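Local coordinates for pirin-like protein (Geobacillus kaustophilus, PDB 2P17) that is of unknown function but binds one iron ion per subunit in a bicupin fold of the pirin family, at residues A[65-71]-A[107-112]; A[21-27]-A[42-48]; A[185-189]-A[218-222]; A[73-78]-A[126-130]; A[164-168]-A[241-245]. All coordinates share one frame; numbering follows the deposited sequence.

Interaction 1. Residues A[65-71]-A[107-112]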
# COMPACT_ATOMS: atom_id res chain seq x y z
N TYR A 65 -2.24 -1.59 6.08
CA TYR A 65 -1.48 -0.56 6.77
C TYR A 65 -2.41 0.10 7.79
O TYR A 65 -3.50 0.56 7.42
CB TYR A 65 -0.91 0.48 5.80
CG TYR A 65 -0.24 1.66 6.50
CD1 TYR A 65 1.13 1.67 6.76
CD2 TYR A 65 -0.99 2.76 6.91
CE1 TYR A 65 1.74 2.73 7.41
CE2 TYR A 65 -0.39 3.84 7.57
CZ TYR A 65 0.97 3.82 7.82
OH TYR A 65 1.55 4.89 8.48
N VAL A 66 -2.00 0.12 9.05
CA VAL A 66 -2.81 0.77 10.09
C VAL A 66 -2.38 2.22 10.24
O VAL A 66 -1.24 2.50 10.61
CB VAL A 66 -2.73 0.00 11.44
CG1 VAL A 66 -3.45 0.75 12.53
CG2 VAL A 66 -3.31 -1.39 11.28
N ILE A 67 -3.29 3.14 9.92
CA ILE A 67 -3.00 4.57 10.07
C ILE A 67 -3.07 4.94 11.54
O ILE A 67 -2.15 5.58 12.07
CB ILE A 67 -3.97 5.44 9.23
CG1 ILE A 67 -3.94 5.03 7.76
CG2 ILE A 67 -3.63 6.94 9.41
CD1 ILE A 67 -5.05 5.65 6.90
N SER A 68 -4.14 4.52 12.21
CA SER A 68 -4.34 4.80 13.62
C SER A 68 -5.19 3.71 14.25
O SER A 68 -5.89 2.96 13.55
CB SER A 68 -4.97 6.17 13.82
OG SER A 68 -6.27 6.23 13.24
N GLY A 69 -5.13 3.61 15.57
CA GLY A 69 -5.88 2.59 16.30
C GLY A 69 -5.10 1.31 16.51
O GLY A 69 -3.97 1.17 16.02
N GLU A 70 -5.70 0.39 17.25
CA GLU A 70 -5.07 -0.89 17.57
C GLU A 70 -5.90 -2.00 16.96
O GLU A 70 -7.08 -2.14 17.27
CB GLU A 70 -4.96 -1.07 19.09
CG GLU A 70 -4.17 0.04 19.80
CD GLU A 70 -2.68 0.07 19.46
OE1 GLU A 70 -2.12 -0.97 19.04
OE2 GLU A 70 -2.06 1.15 19.62
N LEU A 71 -5.27 -2.76 16.07
CA LEU A 71 -5.97 -3.81 15.32
C LEU A 71 -5.61 -5.21 15.81
O LEU A 71 -4.44 -5.51 16.04
CB LEU A 71 -5.65 -3.69 13.82
CG LEU A 71 -6.40 -4.58 12.82
CD1 LEU A 71 -7.90 -4.32 12.88
CD2 LEU A 71 -5.89 -4.37 11.41
N SER A 107 -11.13 0.85 20.72
CA SER A 107 -10.29 1.46 19.70
C SER A 107 -11.02 1.59 18.37
O SER A 107 -11.80 0.72 17.99
CB SER A 107 -9.01 0.63 19.51
OG SER A 107 -8.12 1.26 18.61
N THR A 108 -10.78 2.71 17.69
CA THR A 108 -11.23 2.89 16.31
C THR A 108 -10.01 2.73 15.41
O THR A 108 -9.01 3.42 15.58
CB THR A 108 -11.84 4.28 16.10
OG1 THR A 108 -13.01 4.41 16.92
CG2 THR A 108 -12.24 4.47 14.64
N VAL A 109 -10.09 1.80 14.46
CA VAL A 109 -8.99 1.57 13.52
C VAL A 109 -9.24 2.33 12.22
O VAL A 109 -10.33 2.25 11.66
CB VAL A 109 -8.79 0.06 13.24
CG1 VAL A 109 -7.81 -0.18 12.08
CG2 VAL A 109 -8.26 -0.62 14.48
N HIS A 110 -8.23 3.07 11.78
CA HIS A 110 -8.22 3.66 10.45
C HIS A 110 -7.14 2.91 9.68
O HIS A 110 -5.98 2.94 10.08
CB HIS A 110 -7.87 5.15 10.57
CG HIS A 110 -7.98 5.93 9.30
ND1 HIS A 110 -7.55 7.24 9.20
CD2 HIS A 110 -8.44 5.60 8.07
CE1 HIS A 110 -7.77 7.68 7.97
NE2 HIS A 110 -8.30 6.70 7.27
N SER A 111 -7.53 2.23 8.59
CA SER A 111 -6.59 1.38 7.85
C SER A 111 -6.73 1.50 6.34
O SER A 111 -7.73 2.00 5.82
CB SER A 111 -6.77 -0.09 8.25
OG SER A 111 -8.08 -0.55 7.96
N LEU A 112 -5.69 1.05 5.65
CA LEU A 112 -5.71 0.91 4.20
C LEU A 112 -5.49 -0.55 3.87
O LEU A 112 -4.49 -1.12 4.31
CB LEU A 112 -4.61 1.75 3.56
CG LEU A 112 -4.89 3.25 3.61
CD1 LEU A 112 -3.61 4.03 3.43
CD2 LEU A 112 -5.93 3.63 2.55
O HOH W 1 -6.52 8.29 11.53
O HOH W 2 -8.17 5.93 15.12

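Interaction 2. Residues A[21-27]-A[42-48]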
# COMPACT_ATOMS: atom_id res chain seq x y z
N ILE A 21 -20.73 2.10 12.90
CA ILE A 21 -19.38 1.69 13.33
C ILE A 21 -18.37 1.56 12.18
O ILE A 21 -17.24 1.11 12.39
CB ILE A 21 -19.42 0.37 14.17
CG1 ILE A 21 -20.02 -0.80 13.37
CG2 ILE A 21 -20.18 0.60 15.48
CD1 ILE A 21 -19.88 -2.16 14.05
N HIS A 22 -18.77 1.99 10.98
CA HIS A 22 -17.93 1.76 9.80
C HIS A 22 -18.13 2.79 8.70
O HIS A 22 -19.23 2.98 8.19
CB HIS A 22 -18.20 0.35 9.26
CG HIS A 22 -17.34 -0.06 8.10
ND1 HIS A 22 -17.76 -0.97 7.15
CD2 HIS A 22 -16.08 0.29 7.75
CE1 HIS A 22 -16.80 -1.16 6.27
NE2 HIS A 22 -15.77 -0.40 6.60
N ARG A 23 -17.03 3.47 8.36
CA ARG A 23 -16.97 4.36 7.21
C ARG A 23 -15.91 3.81 6.27
O ARG A 23 -14.93 3.22 6.71
CB ARG A 23 -16.60 5.79 7.63
CG ARG A 23 -17.62 6.45 8.53
CD ARG A 23 -17.30 7.92 8.75
NE ARG A 23 -17.68 8.73 7.59
CZ ARG A 23 -16.83 9.39 6.80
NH1 ARG A 23 -15.52 9.36 7.04
NH2 ARG A 23 -17.29 10.10 5.78
N SER A 24 -16.09 4.01 4.97
CA SER A 24 -15.11 3.48 4.02
C SER A 24 -14.96 4.33 2.77
O SER A 24 -15.85 5.11 2.43
CB SER A 24 -15.43 2.03 3.62
OG SER A 24 -16.67 1.96 2.95
N GLY A 25 -13.82 4.15 2.10
CA GLY A 25 -13.58 4.87 0.84
C GLY A 25 -12.82 4.01 -0.13
O GLY A 25 -11.92 3.27 0.28
N SER A 26 -13.19 4.07 -1.41
CA SER A 26 -12.49 3.33 -2.46
C SER A 26 -11.35 4.18 -3.01
O SER A 26 -11.57 5.30 -3.48
CB SER A 26 -13.44 2.90 -3.58
OG SER A 26 -14.00 1.63 -3.28
N VAL A 27 -10.13 3.65 -2.89
CA VAL A 27 -8.95 4.33 -3.42
C VAL A 27 -8.65 3.79 -4.82
O VAL A 27 -8.50 4.55 -5.78
CB VAL A 27 -7.74 4.20 -2.46
CG1 VAL A 27 -6.59 5.09 -2.92
CG2 VAL A 27 -8.13 4.54 -1.00
N LEU A 42 -7.85 -1.12 -3.42
CA LEU A 42 -7.31 -0.52 -2.21
C LEU A 42 -8.46 0.20 -1.54
O LEU A 42 -9.06 1.09 -2.15
CB LEU A 42 -6.18 0.46 -2.52
CG LEU A 42 -5.60 1.20 -1.31
CD1 LEU A 42 -5.02 0.26 -0.25
CD2 LEU A 42 -4.54 2.19 -1.77
N MSE A 43 -8.76 -0.20 -0.31
CA MSE A 43 -9.89 0.32 0.43
C MSE A 43 -9.42 0.99 1.71
O MSE A 43 -8.56 0.45 2.42
CB MSE A 43 -10.83 -0.83 0.78
CG MSE A 43 -12.08 -0.43 1.50
SE MSE A 43 -13.34 -1.87 1.43
CE MSE A 43 -13.53 -1.99 -0.50
N GLU A 44 -10.00 2.16 2.01
CA GLU A 44 -9.78 2.86 3.26
C GLU A 44 -10.96 2.56 4.17
O GLU A 44 -12.11 2.66 3.75
CB GLU A 44 -9.67 4.36 3.03
CG GLU A 44 -9.49 5.17 4.32
CD GLU A 44 -9.72 6.67 4.13
OE1 GLU A 44 -10.54 7.07 3.28
OE2 GLU A 44 -9.09 7.44 4.87
N ASP A 45 -10.66 2.18 5.41
CA ASP A 45 -11.71 1.86 6.38
C ASP A 45 -11.46 2.56 7.70
O ASP A 45 -10.33 2.66 8.16
CB ASP A 45 -11.79 0.35 6.63
CG ASP A 45 -12.28 -0.40 5.41
OD1 ASP A 45 -13.50 -0.40 5.17
OD2 ASP A 45 -11.44 -1.00 4.71
N ILE A 46 -12.54 3.07 8.29
CA ILE A 46 -12.52 3.54 9.66
C ILE A 46 -13.58 2.72 10.38
O ILE A 46 -14.77 2.81 10.02
CB ILE A 46 -12.85 5.05 9.75
CG1 ILE A 46 -11.83 5.87 8.95
CG2 ILE A 46 -12.91 5.49 11.22
CD1 ILE A 46 -12.16 7.33 8.83
N PHE A 47 -13.19 1.93 11.36
CA PHE A 47 -14.11 0.94 11.92
C PHE A 47 -13.89 0.62 13.39
O PHE A 47 -12.79 0.81 13.91
CB PHE A 47 -14.19 -0.33 11.05
CG PHE A 47 -12.89 -1.07 10.89
CD1 PHE A 47 -12.72 -2.33 11.46
CD2 PHE A 47 -11.84 -0.53 10.14
CE1 PHE A 47 -11.54 -3.03 11.30
CE2 PHE A 47 -10.64 -1.23 9.98
CZ PHE A 47 -10.49 -2.49 10.56
N GLU A 48 -14.96 0.16 14.03
CA GLU A 48 -14.92 -0.23 15.44
C GLU A 48 -15.06 -1.74 15.59
O GLU A 48 -15.36 -2.45 14.63
CB GLU A 48 -16.02 0.51 16.22
CG GLU A 48 -15.83 2.03 16.23
CD GLU A 48 -17.01 2.80 16.80
OE1 GLU A 48 -17.55 2.41 17.86
OE2 GLU A 48 -17.38 3.83 16.19

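Interaction 3. Residues A[185-189]-A[218-222]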
# COMPACT_ATOMS: atom_id res chain seq x y z
N PRO A 185 11.54 0.12 -11.35
CA PRO A 185 11.75 -0.52 -12.65
C PRO A 185 10.67 -0.06 -13.63
O PRO A 185 9.52 0.15 -13.22
CB PRO A 185 11.61 -2.00 -12.34
CG PRO A 185 11.95 -2.11 -10.86
CD PRO A 185 11.40 -0.86 -10.25
N GLY A 186 11.03 0.09 -14.90
CA GLY A 186 10.11 0.68 -15.87
C GLY A 186 8.78 -0.05 -16.06
O GLY A 186 7.76 0.57 -16.39
N HIS A 187 8.79 -1.36 -15.83
CA HIS A 187 7.58 -2.15 -16.05
C HIS A 187 6.66 -2.16 -14.82
O HIS A 187 5.53 -2.65 -14.90
CB HIS A 187 7.93 -3.57 -16.48
CG HIS A 187 8.57 -4.40 -15.41
ND1 HIS A 187 9.78 -4.07 -14.84
CD2 HIS A 187 8.16 -5.54 -14.81
CE1 HIS A 187 10.10 -4.98 -13.93
NE2 HIS A 187 9.13 -5.88 -13.89
N TYR A 188 7.12 -1.63 -13.69
CA TYR A 188 6.26 -1.59 -12.51
C TYR A 188 5.10 -0.63 -12.74
O TYR A 188 5.24 0.40 -13.41
CB TYR A 188 7.02 -1.15 -11.26
CG TYR A 188 7.74 -2.23 -10.47
CD1 TYR A 188 8.31 -3.34 -11.08
CD2 TYR A 188 7.88 -2.10 -9.09
CE1 TYR A 188 8.99 -4.29 -10.33
CE2 TYR A 188 8.56 -3.05 -8.33
CZ TYR A 188 9.10 -4.15 -8.96
OH TYR A 188 9.80 -5.09 -8.22
N ASN A 189 3.96 -0.96 -12.14
CA ASN A 189 2.75 -0.18 -12.21
C ASN A 189 2.44 0.26 -10.79
O ASN A 189 2.46 -0.56 -9.87
CB ASN A 189 1.63 -1.05 -12.79
CG ASN A 189 0.33 -0.29 -13.02
OD1 ASN A 189 0.32 0.93 -13.18
ND2 ASN A 189 -0.77 -1.02 -13.08
N ARG A 218 3.13 4.80 -17.11
CA ARG A 218 3.72 3.50 -17.40
C ARG A 218 4.92 3.65 -18.31
O ARG A 218 4.97 4.56 -19.15
CB ARG A 218 2.68 2.62 -18.09
CG ARG A 218 1.43 2.33 -17.25
CD ARG A 218 1.71 1.41 -16.07
NE ARG A 218 2.00 0.03 -16.46
CZ ARG A 218 1.10 -0.94 -16.66
NH1 ARG A 218 -0.20 -0.71 -16.55
NH2 ARG A 218 1.51 -2.15 -17.02
N HIS A 219 5.89 2.76 -18.13
CA HIS A 219 7.11 2.79 -18.92
C HIS A 219 7.44 1.37 -19.40
O HIS A 219 6.62 0.47 -19.28
CB HIS A 219 8.22 3.47 -18.11
CG HIS A 219 7.85 4.86 -17.71
ND1 HIS A 219 8.12 5.95 -18.51
CD2 HIS A 219 7.13 5.33 -16.67
CE1 HIS A 219 7.62 7.03 -17.95
NE2 HIS A 219 7.02 6.69 -16.83
N ASN A 220 8.63 1.20 -19.98
CA ASN A 220 9.02 -0.07 -20.58
C ASN A 220 9.86 -0.92 -19.65
O ASN A 220 10.65 -0.39 -18.88
CB ASN A 220 9.83 0.18 -21.86
CG ASN A 220 9.06 0.94 -22.90
OD1 ASN A 220 8.04 0.47 -23.40
ND2 ASN A 220 9.53 2.14 -23.24
N ARG A 221 9.70 -2.23 -19.76
CA ARG A 221 10.57 -3.16 -19.03
C ARG A 221 12.03 -2.85 -19.38
O ARG A 221 12.36 -2.56 -20.54
CB ARG A 221 10.23 -4.60 -19.39
CG ARG A 221 10.94 -5.65 -18.55
CD ARG A 221 10.77 -7.05 -19.13
NE ARG A 221 11.59 -8.02 -18.41
CZ ARG A 221 11.23 -8.65 -17.29
NH1 ARG A 221 10.04 -8.43 -16.75
NH2 ARG A 221 12.07 -9.51 -16.72
N GLY A 222 12.88 -2.90 -18.37
CA GLY A 222 14.31 -2.65 -18.56
C GLY A 222 14.73 -1.20 -18.39
O GLY A 222 15.92 -0.90 -18.37
O HOH W 3 4.98 0.53 -16.33
O HOH W 4 4.24 -2.95 -17.25
O HOH W 5 12.33 -3.34 -15.69

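Interaction 4. Residues A[73-78]-A[126-130]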
# COMPACT_ATOMS: atom_id res chain seq x y z
N HIS A 73 -5.64 -9.00 14.58
CA HIS A 73 -5.72 -9.83 13.37
C HIS A 73 -5.93 -11.30 13.72
O HIS A 73 -5.32 -11.83 14.65
CB HIS A 73 -4.45 -9.70 12.54
CG HIS A 73 -4.34 -10.75 11.48
ND1 HIS A 73 -4.98 -10.65 10.27
CD2 HIS A 73 -3.67 -11.93 11.46
CE1 HIS A 73 -4.72 -11.72 9.54
NE2 HIS A 73 -3.93 -12.52 10.24
N PHE A 74 -6.79 -11.96 12.96
CA PHE A 74 -6.87 -13.41 12.98
C PHE A 74 -6.78 -13.98 11.58
O PHE A 74 -7.39 -13.45 10.65
CB PHE A 74 -8.18 -13.88 13.63
CG PHE A 74 -8.45 -15.33 13.43
CD1 PHE A 74 -7.81 -16.28 14.22
CD2 PHE A 74 -9.28 -15.76 12.39
CE1 PHE A 74 -8.02 -17.65 14.01
CE2 PHE A 74 -9.49 -17.12 12.17
CZ PHE A 74 -8.87 -18.06 12.98
N ASP A 75 -6.04 -15.08 11.43
CA ASP A 75 -6.22 -15.94 10.27
C ASP A 75 -6.08 -17.42 10.64
O ASP A 75 -5.49 -17.77 11.66
CB ASP A 75 -5.28 -15.53 9.11
CG ASP A 75 -3.84 -15.86 9.39
OD1 ASP A 75 -3.47 -17.05 9.29
OD2 ASP A 75 -3.07 -14.93 9.71
N SER A 76 -6.64 -18.28 9.79
CA SER A 76 -6.73 -19.71 10.08
C SER A 76 -5.46 -20.50 9.81
O SER A 76 -5.44 -21.71 10.03
CB SER A 76 -7.91 -20.33 9.33
OG SER A 76 -7.77 -20.16 7.92
N LYS A 77 -4.41 -19.81 9.36
CA LYS A 77 -3.10 -20.42 9.24
C LYS A 77 -2.26 -20.15 10.49
O LYS A 77 -1.79 -21.08 11.14
CB LYS A 77 -2.37 -19.95 7.97
CG LYS A 77 -0.98 -20.55 7.75
CD LYS A 77 -1.07 -22.05 7.48
CE LYS A 77 0.26 -22.62 7.00
NZ LYS A 77 1.26 -22.74 8.10
N ALA A 78 -2.09 -18.87 10.81
CA ALA A 78 -1.17 -18.43 11.86
C ALA A 78 -1.83 -18.05 13.19
O ALA A 78 -1.14 -17.92 14.21
CB ALA A 78 -0.29 -17.29 11.35
N GLU A 126 0.78 -22.18 -0.38
CA GLU A 126 0.37 -22.28 1.02
C GLU A 126 0.08 -20.88 1.56
O GLU A 126 0.80 -19.94 1.23
CB GLU A 126 1.47 -22.93 1.87
CG GLU A 126 1.69 -24.42 1.61
CD GLU A 126 0.59 -25.31 2.16
OE1 GLU A 126 -0.08 -24.91 3.15
OE2 GLU A 126 0.40 -26.41 1.61
N PRO A 127 -0.98 -20.75 2.39
CA PRO A 127 -1.18 -19.45 3.04
C PRO A 127 -0.01 -19.11 3.97
O PRO A 127 0.63 -20.00 4.54
CB PRO A 127 -2.48 -19.62 3.84
CG PRO A 127 -2.73 -21.09 3.89
CD PRO A 127 -2.01 -21.74 2.75
N ARG A 128 0.25 -17.81 4.11
CA ARG A 128 1.38 -17.33 4.91
C ARG A 128 1.01 -15.96 5.45
O ARG A 128 0.30 -15.19 4.78
CB ARG A 128 2.64 -17.28 4.02
CG ARG A 128 3.85 -16.49 4.52
CD ARG A 128 4.99 -16.61 3.51
NE ARG A 128 4.82 -15.87 2.24
CZ ARG A 128 5.60 -16.07 1.17
NH1 ARG A 128 6.55 -16.99 1.21
NH2 ARG A 128 5.42 -15.38 0.05
N TYR A 129 1.48 -15.65 6.65
CA TYR A 129 1.23 -14.38 7.29
C TYR A 129 2.55 -13.77 7.72
O TYR A 129 3.41 -14.45 8.29
CB TYR A 129 0.31 -14.57 8.51
CG TYR A 129 0.05 -13.28 9.27
CD1 TYR A 129 -0.84 -12.33 8.77
CD2 TYR A 129 0.71 -13.02 10.47
CE1 TYR A 129 -1.07 -11.16 9.45
CE2 TYR A 129 0.49 -11.83 11.16
CZ TYR A 129 -0.41 -10.91 10.65
OH TYR A 129 -0.65 -9.74 11.33
N GLN A 130 2.72 -12.49 7.41
CA GLN A 130 3.88 -11.72 7.85
C GLN A 130 3.42 -10.48 8.60
O GLN A 130 2.64 -9.68 8.08
CB GLN A 130 4.74 -11.30 6.66
CG GLN A 130 5.15 -12.42 5.76
CD GLN A 130 5.92 -11.91 4.57
OE1 GLN A 130 7.08 -11.50 4.70
NE2 GLN A 130 5.29 -11.94 3.40

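Interaction 5. Residues A[164-168]-A[241-245]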
# COMPACT_ATOMS: atom_id res chain seq x y z
N ILE A 164 5.67 -12.74 -3.55
CA ILE A 164 5.45 -13.56 -4.73
C ILE A 164 5.51 -12.61 -5.93
O ILE A 164 6.52 -12.60 -6.65
CB ILE A 164 4.13 -14.37 -4.59
CG1 ILE A 164 4.30 -15.43 -3.49
CG2 ILE A 164 3.76 -15.03 -5.90
CD1 ILE A 164 3.03 -16.01 -2.97
N VAL A 165 4.48 -11.79 -6.15
CA VAL A 165 4.61 -10.69 -7.09
C VAL A 165 5.53 -9.66 -6.43
O VAL A 165 5.26 -9.22 -5.31
CB VAL A 165 3.23 -10.03 -7.40
CG1 VAL A 165 3.41 -8.68 -8.11
CG2 VAL A 165 2.37 -10.95 -8.25
N PRO A 166 6.62 -9.26 -7.12
CA PRO A 166 7.44 -8.18 -6.58
C PRO A 166 6.63 -6.90 -6.38
O PRO A 166 6.03 -6.40 -7.33
CB PRO A 166 8.52 -7.97 -7.65
CG PRO A 166 8.61 -9.30 -8.35
CD PRO A 166 7.17 -9.77 -8.39
N VAL A 167 6.62 -6.41 -5.14
CA VAL A 167 5.91 -5.18 -4.79
C VAL A 167 6.85 -4.29 -3.99
O VAL A 167 7.47 -4.72 -3.01
CB VAL A 167 4.63 -5.47 -3.96
CG1 VAL A 167 3.97 -4.17 -3.45
CG2 VAL A 167 3.63 -6.27 -4.78
N THR A 168 6.96 -3.04 -4.40
CA THR A 168 7.63 -2.03 -3.61
C THR A 168 6.59 -1.22 -2.87
O THR A 168 5.67 -0.67 -3.48
CB THR A 168 8.51 -1.15 -4.50
OG1 THR A 168 9.66 -1.92 -4.89
CG2 THR A 168 8.95 0.13 -3.78
N ALA A 241 3.98 0.03 -5.70
CA ALA A 241 4.24 -0.25 -7.11
C ALA A 241 4.62 -1.70 -7.24
O ALA A 241 5.31 -2.23 -6.38
CB ALA A 241 5.34 0.64 -7.64
N GLY A 242 4.16 -2.36 -8.30
CA GLY A 242 4.44 -3.77 -8.42
C GLY A 242 4.60 -4.23 -9.85
O GLY A 242 4.25 -3.52 -10.79
N GLU A 243 5.10 -5.45 -10.00
CA GLU A 243 5.28 -6.03 -11.31
C GLU A 243 3.95 -6.60 -11.80
O GLU A 243 3.39 -7.49 -11.16
CB GLU A 243 6.29 -7.15 -11.21
CG GLU A 243 6.52 -7.91 -12.49
CD GLU A 243 7.68 -8.85 -12.35
OE1 GLU A 243 7.46 -9.97 -11.86
OE2 GLU A 243 8.81 -8.46 -12.73
N PRO A 244 3.42 -6.09 -12.93
CA PRO A 244 2.17 -6.66 -13.45
C PRO A 244 2.22 -8.16 -13.70
O PRO A 244 3.25 -8.69 -14.13
CB PRO A 244 1.95 -5.90 -14.77
CG PRO A 244 2.61 -4.58 -14.53
CD PRO A 244 3.87 -4.95 -13.76
N VAL A 245 1.09 -8.83 -13.43
CA VAL A 245 0.95 -10.27 -13.61
C VAL A 245 0.69 -10.58 -15.08
O VAL A 245 1.19 -11.58 -15.61
CB VAL A 245 -0.17 -10.84 -12.70
CG1 VAL A 245 -0.38 -12.31 -12.98
CG2 VAL A 245 0.18 -10.63 -11.24

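Interaction 1. Residues A[65-71]-A[107-112]
Ile67 lays its CD1 methyl almost on the axis of the His110 imidazole, 3.4 Å from the ring centroid and 10° off the ring normal, which is CH-pi geometry over the face. The ring's edge is polar: a water lies in its plane, 2.8 Å from His110 ND1, and joins it to Ser68 OG, while His110 NE2 bonds to Glu44 on the adjacent strand. Behind these groups the backbone forms a classic beta bulge. Both Ile67 N, at 2.7 Å, and Ser68 N, at 3.2 Å, donate to His110 O, so two residues face one and the antiparallel register slips by a residue. Ile67 CG1 stands anti to its own carbonyl carbon (chi1 -56°), and this carries the chain beyond CG1 across the imidazole. An alanine in place of His110 is likely to strip Ile67 CD1 of its aromatic floor and to leave Glu44 without its imidazole partner. Farther along, Glu70 N reaches Ser107 OG at 2.9 Å, closing the contact beyond Gly69, whose CA approaches Thr108 O. The bulge falls at the corner where the chain leaves strand 60-66. Strand 39-47 flanks strand 109-117, touching Val109 and His110, whereas Tyr65 and Leu112 pack against strands 189-196 and 235-242.

Interaction 2. Residues A[21-27]-A[42-48]
His22 and Asp45 sit on the same face of an antiparallel strand pair in the N-terminal cupin barrel, two positions apart in register, and their side chains bridge strands 22-26 and 42-47. The short strand axes come within 4.6 Å. Backbone donors and acceptors are matched in regular alternation: Arg23 pairs with Ile46 in both directions, Gly25 with Glu44 likewise, and Val27 N gives a single bond to Leu42 O. At the other end Glu48 N donates to Ile21 O at 3.0 Å. Several other polar side chains have partners beyond the pair: Ser24 OG bonds to Asn18, Arg23 NE to Thr17, and Glu44 OE2 to His110. The opposite edge of strand 42-47 is occupied too, since Asp45 and Phe47 make backbone bonds to Ser111 and Val109. At the Val27 end, Val27 CG1 and Leu42 CD2 lie 3.7 Å apart on side chains that run alongside each other. The imidazole of His22 has CG anti to the backbone N (chi1 -176°), which swings the ring across toward Asp45, its edge lying close to Ile46 O. His22 NE2 donates to Asp45 OD1 at 2.7 Å, with an N-H...O angle of 173°. That oxygen lies in the ring plane, but it is approached on its anti side, 23° out of the carboxylate plane.

Interaction 3. Residues A[185-189]-A[218-222]
One water is gripped by four groups of the two loops: Gly186 O, Tyr188 O, Arg218 NE and His219 N. It accepts from Arg218 NE and His219 N, each at 3.0 Å, while the carbonyls, Gly186 O at 2.8 Å and Tyr188 O at 2.9 Å, compete for its protons. The direct bond from His219 N to Gly186 O is weak, at 3.4 Å and 125°. A type I turn from Pro185 to Tyr188 presents this carbonyl, and Gly186 CA lies 3.2 Å from Asn220 O; a side chain at Gly186 would collide with that oxygen. A second water joins His187 O to Arg218 NH2. Bends at chi2 and chi3 fold the arginine back over Asn189, whose amide stacks on the guanidinium with planes 24° apart. At the other end of the contact, His187 and Arg221 run alongside each other: Arg221 NH1 lies over one face of the imidazole, offset toward its rim, and Tyr188 CD1 over the opposite face. Bonds from His187 NE2 to Glu243 and from Asn189 ND2 to Asp37 and Glu35 give these side chains further partners outside the two loops. Cohesion between these loops of the C-terminal cupin thus probably depends more on bridging water than on direct bonds.

Interaction 4. Residues A[73-78]-A[126-130]
Tyr129 and His73 form an offset stack, their side chains arriving from opposite directions with centroids 4.2 Å apart and planes at only 8°. The overlap is close: Tyr129 CE1 is 3.3 Å from His73 NE2, over the imidazole face but toward its rim. What sets the imidazole's rotation is hydrogen bonding at both nitrogens. His73 NE2 donates to Asp75 OD2 at 2.6 Å and 170°, on the anti lone pair of Asp75 OD2, the oxygen lying in the plane of the imidazole, while His73 ND1 bonds to Glu101, a predicted iron ligand. Asp75 is fixed in turn through its other oxygen, OD1, which takes backbone N-H bonds from Lys77, an Asx turn, and from Ala78. The tyrosine hydroxyl is anchored by Ser81, Gln89 and Asn131. An alanine at His73 would probably cost Tyr129 its stacking partner, and Asp75 OD2 and Glu101 their shared imidazole. The exposed end is looser. Lys77, bent at chi2 and chi4, passes Pro127 at about a right angle, its CE 3.6 Å from Pro127 O, but Lys77 NZ stays 5.6 Å from Glu126 OE1; Glu126 instead forms a salt bridge with Arg95. With no hydrogen bond joining the two segments, cohesion rests chiefly on ring stacking and side-chain packing, and the Asp75-His73-Glu101 chain suggests second-shell positioning of the iron site.

Interaction 5. Residues A[164-168]-A[241-245]
Glu243 leans its side chain against the Pro166 ring and can be followed outward atom by atom. Its CB lies 3.9 Å from Pro166 CD. CG, anti to the backbone N (chi1 177°), meets nothing of the other segment closely; it only carries the extended chain on, bringing the carboxylate out across the edge of the Pro166 ring. There the carboxyl carbon CD is about equally near Pro166 CD and CG, and OE1 touches Pro166 CD at 3.5 Å, a contact with carbon and not a hydrogen bond. The other oxygen, OE2, bonds to His187 NE2 in the neighbouring loop. The backbone beneath is antiparallel, with segment directions 169° apart. Glu243 N donates to Pro166 O at 3.0 Å, and Thr168 N and Ala241 N exchange bonds with the carbonyls of Ala241 and Thr168; the Thr168 N to Ala241 O bond is the shorter of that pair at 2.7 Å. Between the Pro166-Glu243 and Thr168-Ala241 pairs, Val167 faces Gly242 as a non-hydrogen-bonded pair, the CA atoms 4.2 Å apart, and a side chain at Gly242 would press on Pro166 O and Val167 CG2. Next to Pro166, Val165 CG2 meets Val245 CG2 at 3.7 Å, the side chains crossing at about a right angle. Here strand 167-174 pairs with the end of strand 235-242 in the C-terminal cupin. Pro166 lacks an N-H, so its carbonyl alone supplies its backbone link to Glu243, while the carboxylate pairs apolar contact on one oxygen with a polar bond on the other.

Interactions 1 and 2 form one continuous region of the N-terminal cupin, their centres 10 Å apart: Ser111 N to Asp45 O, at 2.9 Å, joins strand 109-117 to strand 39-47. Interaction 4 lies 19 Å from interaction 1 between centres and adjoins it in sequence, their segments alternating along the chain. All three lie in the shell around the iron, bound by His57 and His99, without reaching it: the side chains of Met43 and His73 each come within about 9 Å of the ion, and that of Ser111 within about 11 Å. Interactions 3 and 5, 11 Å apart between centres, belong to the other side of the molecule, away from the metal, and share the bond from Asn189 N to Gly242 O, 2.9 Å. Arg128 NH2 packing on Ile164 CG1 connects interactions 4 and 5.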